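Local atomic coordinates of transcription regulator AcaB (Escherichia coli, PDB entry 6N8B), a protein that probably regulates transcription, with a crucial role in conjugation of IncC plasmids. Residues V37-F42 against N109-E114; S46-S51 against R168-E173. All coordinates share one frame; numbering follows the deposited sequence.

Contact 1 of 2, residues V37-F42 against N109-E114; sequences VMERSF and NEYTIE
Met38, Phe42 and Glu39, on one face of helix 32-59, meet Tyr111 and Ile113 of strand 109-115, so that a two-stranded antiparallel ribbon packs on a helical bundle. The second strand is 23-29, which hydrogen-bonds through its backbone to Asn109, Tyr111 and Ile113 and adds Leu27 beside Met38. Helix and strand run in roughly the same direction, their segment axes 11.0 Å apart at closest, and side chains fill the interval. The tight part is apolar. Met38 has CG anti to its backbone N (chi1 162°), which sets that methylene over the centre of the Tyr111 ring, 3.7 Å from CG to the ring centroid and 3° off the normal, a CH-pi contact. Its chain bends beyond CG, leaving SD at 4.8 Å from the same centroid in an oblique Met-aromatic contact, while CE ends 4.3 Å from Ile113 CG2. One turn further along the helix, the Phe42 side chain crosses that of Ile113 at about a right angle: CE2 lies 3.7 Å from Ile113 CB, and CZ is 4.0 Å from Ile113 CD1. Val120 and Ala124 of helix 118-142 also touch this ring, burying it between helices and ribbon. The solvent side is polar and looser. There the exposed Glu39 stretches beyond CG and meets Tyr111 at the edge of its ring, its carboxylate plane turned 65° from the ring plane. Tyr111 OH donates a hydrogen bond to Glu39 OE2, modelled at a doubtful 2.4 Å, with OE2 close to the ring plane. The ring thus has Met38 over one face and Glu39 OE2 at its edge; Glu39 CG lies 3.6 Å from Tyr111 CE2.

Contact 2 of 2, residues S46-S51 against R168-E173; sequences SNSLFS and RIIGIE
With OG anti to the backbone N (chi1 -176°), Ser48 reaches across to helix 148-182, where Glu173 has its CG likewise anti to its own N (chi1 166°) and extends its chain back toward helix 32-59. The two meet in a hydrogen bond, Ser48 OG to Glu173 OE1 at 2.7 Å, the hydroxyl meeting OE1 from above the carboxylate plane. Around that hydroxyl the packing is aliphatic: Ile170 CG1 lies 3.5 Å from Ser48 OG, and Ile169 CG2 lies 3.6 Å from the same atom. Ile169 CG2 also faces Leu49 CD2 at 3.8 Å, the two side chains crossing obliquely. The other carboxylate oxygen, Glu173 OE2, comes within 3.6 Å of Ser51 CB. The Ser51 hydroxyl turns back to its own helix and donates to Asn47 O, which also accepts the backbone N of Ser51 from the opposite face. The buried Glu173 carboxylate has two cationic partners besides Ser48: Arg44 at OE1 and Arg177 at OE2, salt bridges that would be expected to stabilise its charged form. The short helix segments point the same general way, inclined by 31° with their axes 9.1 Å apart. They form a helix-helix interface in the interior of a helical bundle, aliphatic with one buried polar pair between the segments.

Overall arrangement
Helix 32-59 supplies one side of both contacts, whose centres lie about 16 Å apart. In contact 1 it meets the antiparallel ribbon, and in contact 2, further along, it lies against helix 148-182. The two contacts touch where Glu114 O at the end of the ribbon segment comes 4.1 Å from Ser46 OG, mere packing. Helix 118-142 is a shared neighbour: Val120 touches Phe42 of contact 1 as well as Ser46 and Leu49 of contact 2. The character changes from a partly buried meeting of helix and ribbon in contact 1 to a fully buried interface in contact 2.

Contact 1 of 2, residues V37-F42 against N109-E114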
ATOM      1  N   VAL A  37       3.217  -8.141  -3.043  1.00 46.14           N
ATOM      2  CA  VAL A  37       2.422  -7.079  -2.424  1.00 44.42           C
ATOM      3  C   VAL A  37       1.463  -6.470  -3.440  1.00 45.60           C
ATOM      4  O   VAL A  37       0.274  -6.276  -3.164  1.00 45.42           O
ATOM      5  CB  VAL A  37       3.345  -6.006  -1.820  1.00 42.38           C
ATOM      6  CG1 VAL A  37       2.553  -4.760  -1.459  1.00 41.27           C
ATOM      7  CG2 VAL A  37       4.061  -6.554  -0.607  1.00 41.14           C
ATOM      8  N   MET A  38       1.970  -6.174  -4.637  1.00 51.32           N
ATOM      9  CA  MET A  38       1.128  -5.597  -5.678  1.00 51.48           C
ATOM     10  C   MET A  38      -0.011  -6.533  -6.064  1.00 52.46           C
ATOM     11  O   MET A  38      -1.163  -6.105  -6.183  1.00 52.22           O
ATOM     12  CB  MET A  38       1.991  -5.250  -6.895  1.00 51.65           C
ATOM     13  CG  MET A  38       1.238  -5.046  -8.202  1.00 52.24           C
ATOM     14  SD  MET A  38       0.153  -3.612  -8.254  1.00 50.89           S
ATOM     15  CE  MET A  38       1.301  -2.263  -8.360  1.00 49.50           C
ATOM     16  N   GLU A  39       0.279  -7.823  -6.219  1.00 49.71           N
ATOM     17  CA  GLU A  39      -0.730  -8.729  -6.757  1.00 50.29           C
ATOM     18  C   GLU A  39      -1.838  -9.037  -5.759  1.00 49.79           C
ATOM     19  O   GLU A  39      -2.985  -9.245  -6.170  1.00 49.65           O
ATOM     20  CB  GLU A  39      -0.073 -10.009  -7.261  1.00 51.45           C
ATOM     21  CG  GLU A  39       0.669  -9.790  -8.564  1.00 52.06           C
ATOM     22  CD  GLU A  39       1.628 -10.902  -8.886  1.00 53.33           C
ATOM     23  OE1 GLU A  39       1.645 -11.906  -8.142  1.00 53.63           O
ATOM     24  OE2 GLU A  39       2.369 -10.771  -9.883  1.00 54.02           O
ATOM     25  N   ARG A  40      -1.540  -9.090  -4.462  1.00 42.84           N
ATOM     26  CA  ARG A  40      -2.577  -9.447  -3.503  1.00 41.94           C
ATOM     27  C   ARG A  40      -3.250  -8.246  -2.853  1.00 41.50           C
ATOM     28  O   ARG A  40      -4.303  -8.418  -2.228  1.00 41.61           O
ATOM     29  CB  ARG A  40      -2.028 -10.370  -2.401  1.00 41.23           C
ATOM     30  CG  ARG A  40      -0.713  -9.952  -1.777  1.00 40.49           C
ATOM     31  CD  ARG A  40      -0.026 -11.134  -1.102  1.00 40.10           C
ATOM     32  NE  ARG A  40      -0.552 -11.402   0.237  1.00 39.27           N
ATOM     33  CZ  ARG A  40       0.148 -11.265   1.362  1.00 38.14           C
ATOM     34  NH1 ARG A  40       1.418 -10.880   1.317  1.00 37.63           N
ATOM     35  NH2 ARG A  40      -0.416 -11.530   2.533  1.00 37.86           N
ATOM     36  N   SER A  41      -2.696  -7.040  -2.984  1.00 35.23           N
ATOM     37  CA  SER A  41      -3.254  -5.904  -2.264  1.00 34.99           C
ATOM     38  C   SER A  41      -3.743  -4.757  -3.138  1.00 35.25           C
ATOM     39  O   SER A  41      -4.683  -4.072  -2.738  1.00 35.44           O
ATOM     40  CB  SER A  41      -2.232  -5.342  -1.262  1.00 33.68           C
ATOM     41  OG  SER A  41      -1.303  -4.492  -1.907  1.00 32.88           O
ATOM     42  N   PHE A  42      -3.149  -4.524  -4.310  1.00 39.83           N
ATOM     43  CA  PHE A  42      -3.371  -3.257  -5.006  1.00 38.89           C
ATOM     44  C   PHE A  42      -4.827  -3.081  -5.425  1.00 39.18           C
ATOM     45  O   PHE A  42      -5.478  -2.101  -5.047  1.00 38.84           O
ATOM     46  CB  PHE A  42      -2.458  -3.142  -6.224  1.00 38.63           C
ATOM     47  CG  PHE A  42      -2.581  -1.826  -6.939  1.00 37.74           C
ATOM     48  CD1 PHE A  42      -1.925  -0.701  -6.464  1.00 36.39           C
ATOM     49  CD2 PHE A  42      -3.360  -1.709  -8.075  1.00 38.19           C
ATOM     50  CE1 PHE A  42      -2.040   0.511  -7.112  1.00 35.70           C
ATOM     51  CE2 PHE A  42      -3.480  -0.495  -8.728  1.00 37.72           C
ATOM     52  CZ  PHE A  42      -2.819   0.615  -8.245  1.00 36.53           C
ATOM     53  N   ASN A 109       8.054  -7.947 -13.689  1.00 62.81           N
ATOM     54  CA  ASN A 109       6.735  -7.897 -14.300  1.00 62.88           C
ATOM     55  C   ASN A 109       6.271  -6.456 -14.448  1.00 62.03           C
ATOM     56  O   ASN A 109       6.672  -5.571 -13.689  1.00 61.42           O
ATOM     57  CB  ASN A 109       5.698  -8.698 -13.484  1.00 63.13           C
ATOM     58  CG  ASN A 109       5.998 -10.191 -13.452  1.00 64.03           C
ATOM     59  OD1 ASN A 109       6.858 -10.680 -14.187  1.00 64.38           O
ATOM     60  ND2 ASN A 109       5.281 -10.923 -12.603  1.00 64.30           N
ATOM     61  N   GLU A 110       5.411  -6.239 -15.435  1.00 67.21           N
ATOM     62  CA  GLU A 110       4.805  -4.942 -15.695  1.00 66.84           C
ATOM     63  C   GLU A 110       3.313  -5.040 -15.419  1.00 66.25           C
ATOM     64  O   GLU A 110       2.646  -5.952 -15.918  1.00 66.44           O
ATOM     65  CB  GLU A 110       5.053  -4.504 -17.140  1.00 67.96           C
ATOM     66  CG  GLU A 110       6.479  -4.068 -17.413  1.00 68.72           C
ATOM     67  CD  GLU A 110       6.695  -3.680 -18.858  1.00 72.99           C
ATOM     68  OE1 GLU A 110       7.654  -2.928 -19.138  1.00 74.85           O
ATOM     69  OE2 GLU A 110       5.913  -4.141 -19.715  1.00 75.53           O
ATOM     70  N   TYR A 111       2.796  -4.116 -14.618  1.00 50.09           N
ATOM     71  CA  TYR A 111       1.378  -4.071 -14.292  1.00 49.38           C
ATOM     72  C   TYR A 111       0.759  -2.807 -14.867  1.00 49.38           C
ATOM     73  O   TYR A 111       1.267  -1.703 -14.644  1.00 49.47           O
ATOM     74  CB  TYR A 111       1.152  -4.116 -12.778  1.00 48.55           C
ATOM     75  CG  TYR A 111       1.744  -5.321 -12.082  1.00 48.72           C
ATOM     76  CD1 TYR A 111       3.049  -5.302 -11.600  1.00 49.05           C
ATOM     77  CD2 TYR A 111       0.994  -6.474 -11.897  1.00 48.71           C
ATOM     78  CE1 TYR A 111       3.588  -6.402 -10.958  1.00 49.48           C
ATOM     79  CE2 TYR A 111       1.525  -7.575 -11.257  1.00 49.20           C
ATOM     80  CZ  TYR A 111       2.822  -7.535 -10.790  1.00 49.60           C
ATOM     81  OH  TYR A 111       3.356  -8.630 -10.153  1.00 50.14           O
ATOM     82  N   THR A 112      -0.334  -2.972 -15.604  1.00 51.83           N
ATOM     83  CA  THR A 112      -1.135  -1.847 -16.062  1.00 52.01           C
ATOM     84  C   THR A 112      -2.098  -1.464 -14.946  1.00 50.99           C
ATOM     85  O   THR A 112      -2.987  -2.246 -14.589  1.00 50.42           O
ATOM     86  CB  THR A 112      -1.900  -2.195 -17.337  1.00 52.57           C
ATOM     87  OG1 THR A 112      -0.975  -2.516 -18.383  1.00 54.25           O
ATOM     88  CG2 THR A 112      -2.760  -1.027 -17.775  1.00 52.40           C
ATOM     89  N   ILE A 113      -1.923  -0.268 -14.395  1.00 46.64           N
ATOM     90  CA  ILE A 113      -2.726   0.204 -13.277  1.00 45.95           C
ATOM     91  C   ILE A 113      -3.393   1.506 -13.686  1.00 46.61           C
ATOM     92  O   ILE A 113      -2.820   2.300 -14.443  1.00 47.53           O
ATOM     93  CB  ILE A 113      -1.889   0.400 -11.995  1.00 45.45           C
ATOM     94  CG1 ILE A 113      -0.923   1.576 -12.145  1.00 46.35           C
ATOM     95  CG2 ILE A 113      -1.114  -0.867 -11.672  1.00 45.05           C
ATOM     96  CD1 ILE A 113      -0.071   1.820 -10.922  1.00 46.21           C
ATOM     97  N   GLU A 114      -4.610   1.711 -13.201  1.00 68.16           N
ATOM     98  CA  GLU A 114      -5.288   2.984 -13.355  1.00 68.56           C
ATOM     99  C   GLU A 114      -5.431   3.645 -11.995  1.00 67.85           C
ATOM    100  O   GLU A 114      -5.628   2.979 -10.976  1.00 66.85           O
ATOM    101  CB  GLU A 114      -6.663   2.823 -14.002  1.00 68.89           C
ATOM    102  CG  GLU A 114      -6.762   1.697 -15.011  1.00 69.44           C
ATOM    103  CD  GLU A 114      -8.203   1.377 -15.362  1.00 69.71           C
ATOM    104  OE1 GLU A 114      -8.484   1.134 -16.557  1.00 70.39           O
ATOM    105  OE2 GLU A 114      -9.052   1.392 -14.442  1.00 68.84           O
TER

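Contact 2 of 2, residues S46-S51 against R168-E173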
ATOM      1  N   SER A  46      -7.133  -0.314  -4.302  1.00 42.64           N
ATOM      2  CA  SER A  46      -7.612   0.659  -5.280  1.00 41.92           C
ATOM      3  C   SER A  46      -9.123   0.797  -5.206  1.00 42.79           C
ATOM      4  O   SER A  46      -9.660   1.909  -5.256  1.00 42.52           O
ATOM      5  CB  SER A  46      -7.176   0.249  -6.687  1.00 41.67           C
ATOM      6  OG  SER A  46      -7.381   1.297  -7.619  1.00 41.25           O
ATOM      7  N   ASN A  47      -9.823  -0.330  -5.093  1.00 55.78           N
ATOM      8  CA  ASN A  47     -11.264  -0.329  -4.924  1.00 56.68           C
ATOM      9  C   ASN A  47     -11.658   0.166  -3.533  1.00 57.63           C
ATOM     10  O   ASN A  47     -12.707   0.803  -3.388  1.00 58.15           O
ATOM     11  CB  ASN A  47     -11.745  -1.756  -5.225  1.00 57.21           C
ATOM     12  CG  ASN A  47     -13.173  -2.031  -4.811  1.00 58.49           C
ATOM     13  OD1 ASN A  47     -13.952  -1.141  -4.499  1.00 59.04           O
ATOM     14  ND2 ASN A  47     -13.523  -3.300  -4.825  1.00 59.04           N
ATOM     15  N   SER A  48     -10.784   0.007  -2.537  1.00 34.73           N
ATOM     16  CA  SER A  48     -11.123   0.441  -1.187  1.00 36.04           C
ATOM     17  C   SER A  48     -11.077   1.957  -1.072  1.00 35.37           C
ATOM     18  O   SER A  48     -11.996   2.569  -0.519  1.00 36.40           O
ATOM     19  CB  SER A  48     -10.180  -0.198  -0.166  1.00 36.60           C
ATOM     20  OG  SER A  48     -10.560   0.157   1.154  1.00 38.39           O
ATOM     21  N   LEU A  49     -10.018   2.584  -1.593  1.00 39.18           N
ATOM     22  CA  LEU A  49      -9.952   4.041  -1.570  1.00 38.27           C
ATOM     23  C   LEU A  49     -11.046   4.664  -2.426  1.00 38.14           C
ATOM     24  O   LEU A  49     -11.542   5.748  -2.102  1.00 38.28           O
ATOM     25  CB  LEU A  49      -8.576   4.516  -2.038  1.00 36.48           C
ATOM     26  CG  LEU A  49      -7.383   4.104  -1.171  1.00 36.37           C
ATOM     27  CD1 LEU A  49      -6.071   4.322  -1.913  1.00 34.69           C
ATOM     28  CD2 LEU A  49      -7.385   4.859   0.152  1.00 37.28           C
ATOM     29  N   PHE A  50     -11.457   3.984  -3.499  1.00 40.57           N
ATOM     30  CA  PHE A  50     -12.573   4.471  -4.301  1.00 40.62           C
ATOM     31  C   PHE A  50     -13.864   4.456  -3.494  1.00 42.11           C
ATOM     32  O   PHE A  50     -14.621   5.432  -3.495  1.00 42.18           O
ATOM     33  CB  PHE A  50     -12.718   3.621  -5.566  1.00 40.44           C
ATOM     34  CG  PHE A  50     -13.717   4.160  -6.552  1.00 40.41           C
ATOM     35  CD1 PHE A  50     -15.075   3.927  -6.387  1.00 41.37           C
ATOM     36  CD2 PHE A  50     -13.298   4.898  -7.647  1.00 39.62           C
ATOM     37  CE1 PHE A  50     -15.996   4.422  -7.292  1.00 41.34           C
ATOM     38  CE2 PHE A  50     -14.213   5.394  -8.557  1.00 39.84           C
ATOM     39  CZ  PHE A  50     -15.565   5.156  -8.378  1.00 40.57           C
ATOM     40  N   SER A  51     -14.125   3.352  -2.793  1.00 46.77           N
ATOM     41  CA  SER A  51     -15.340   3.259  -1.995  1.00 48.49           C
ATOM     42  C   SER A  51     -15.336   4.286  -0.873  1.00 49.07           C
ATOM     43  O   SER A  51     -16.361   4.913  -0.592  1.00 49.73           O
ATOM     44  CB  SER A  51     -15.482   1.846  -1.430  1.00 49.94           C
ATOM     45  OG  SER A  51     -15.420   0.882  -2.466  1.00 49.18           O
ATOM     46  N   ARG A 168      -5.476  -1.914   6.694  1.00 80.32           N
ATOM     47  CA  ARG A 168      -6.028  -0.864   7.531  1.00 80.95           C
ATOM     48  C   ARG A 168      -6.836   0.135   6.722  1.00 80.93           C
ATOM     49  O   ARG A 168      -7.884   0.604   7.181  1.00 81.22           O
ATOM     50  CB  ARG A 168      -4.897  -0.219   8.302  1.00 81.28           C
ATOM     51  CG  ARG A 168      -4.544  -1.152   9.425  1.00 81.88           C
ATOM     52  CD  ARG A 168      -3.881  -0.428  10.508  1.00 82.77           C
ATOM     53  NE  ARG A 168      -4.915   0.365  11.176  1.00 84.44           N
ATOM     54  CZ  ARG A 168      -4.747   1.572  11.681  1.00 84.00           C
ATOM     55  NH1 ARG A 168      -3.561   2.101  11.615  1.00 82.06           N
ATOM     56  NH2 ARG A 168      -5.764   2.227  12.241  1.00 85.57           N
ATOM     57  N   ILE A 169      -6.374   0.447   5.511  1.00 37.02           N
ATOM     58  CA  ILE A 169      -7.200   1.177   4.554  1.00 36.72           C
ATOM     59  C   ILE A 169      -8.564   0.512   4.435  1.00 36.30           C
ATOM     60  O   ILE A 169      -9.610   1.152   4.609  1.00 36.69           O
ATOM     61  CB  ILE A 169      -6.486   1.250   3.194  1.00 35.91           C
ATOM     62  CG1 ILE A 169      -5.299   2.214   3.278  1.00 36.40           C
ATOM     63  CG2 ILE A 169      -7.460   1.652   2.098  1.00 35.49           C
ATOM     64  CD1 ILE A 169      -4.427   2.213   2.049  1.00 35.11           C
ATOM     65  N   ILE A 170      -8.569  -0.793   4.149  1.00 39.87           N
ATOM     66  CA  ILE A 170      -9.828  -1.523   4.032  1.00 39.54           C
ATOM     67  C   ILE A 170     -10.588  -1.488   5.351  1.00 40.40           C
ATOM     68  O   ILE A 170     -11.805  -1.280   5.373  1.00 40.48           O
ATOM     69  CB  ILE A 170      -9.560  -2.962   3.557  1.00 38.72           C
ATOM     70  CG1 ILE A 170      -9.166  -2.949   2.079  1.00 37.76           C
ATOM     71  CG2 ILE A 170     -10.778  -3.846   3.786  1.00 38.65           C
ATOM     72  CD1 ILE A 170      -7.976  -3.811   1.758  1.00 37.17           C
ATOM     73  N   GLY A 171      -9.877  -1.642   6.471  1.00 39.20           N
ATOM     74  CA  GLY A 171     -10.526  -1.506   7.765  1.00 41.30           C
ATOM     75  C   GLY A 171     -11.156  -0.138   7.956  1.00 42.40           C
ATOM     76  O   GLY A 171     -12.292  -0.026   8.426  1.00 44.82           O
ATOM     77  N   ILE A 172     -10.430   0.919   7.579  1.00 47.05           N
ATOM     78  CA  ILE A 172     -11.002   2.262   7.579  1.00 47.62           C
ATOM     79  C   ILE A 172     -12.233   2.311   6.684  1.00 47.31           C
ATOM     80  O   ILE A 172     -13.235   2.958   7.014  1.00 47.78           O
ATOM     81  CB  ILE A 172      -9.944   3.294   7.148  1.00 47.85           C
ATOM     82  CG1 ILE A 172      -8.891   3.464   8.247  1.00 48.31           C
ATOM     83  CG2 ILE A 172     -10.597   4.623   6.812  1.00 48.33           C
ATOM     84  CD1 ILE A 172      -7.720   4.341   7.853  1.00 48.45           C
ATOM     85  N   GLU A 173     -12.190   1.605   5.550  1.00 45.27           N
ATOM     86  CA  GLU A 173     -13.342   1.609   4.656  1.00 44.90           C
ATOM     87  C   GLU A 173     -14.523   0.894   5.293  1.00 44.90           C
ATOM     88  O   GLU A 173     -15.668   1.336   5.156  1.00 45.22           O
ATOM     89  CB  GLU A 173     -12.980   0.961   3.317  1.00 43.90           C
ATOM     90  CG  GLU A 173     -14.184   0.618   2.437  1.00 43.37           C
ATOM     91  CD  GLU A 173     -13.943  -0.590   1.551  1.00 42.30           C
ATOM     92  OE1 GLU A 173     -12.842  -1.176   1.626  1.00 42.17           O
ATOM     93  OE2 GLU A 173     -14.857  -0.960   0.785  1.00 41.60           O
TER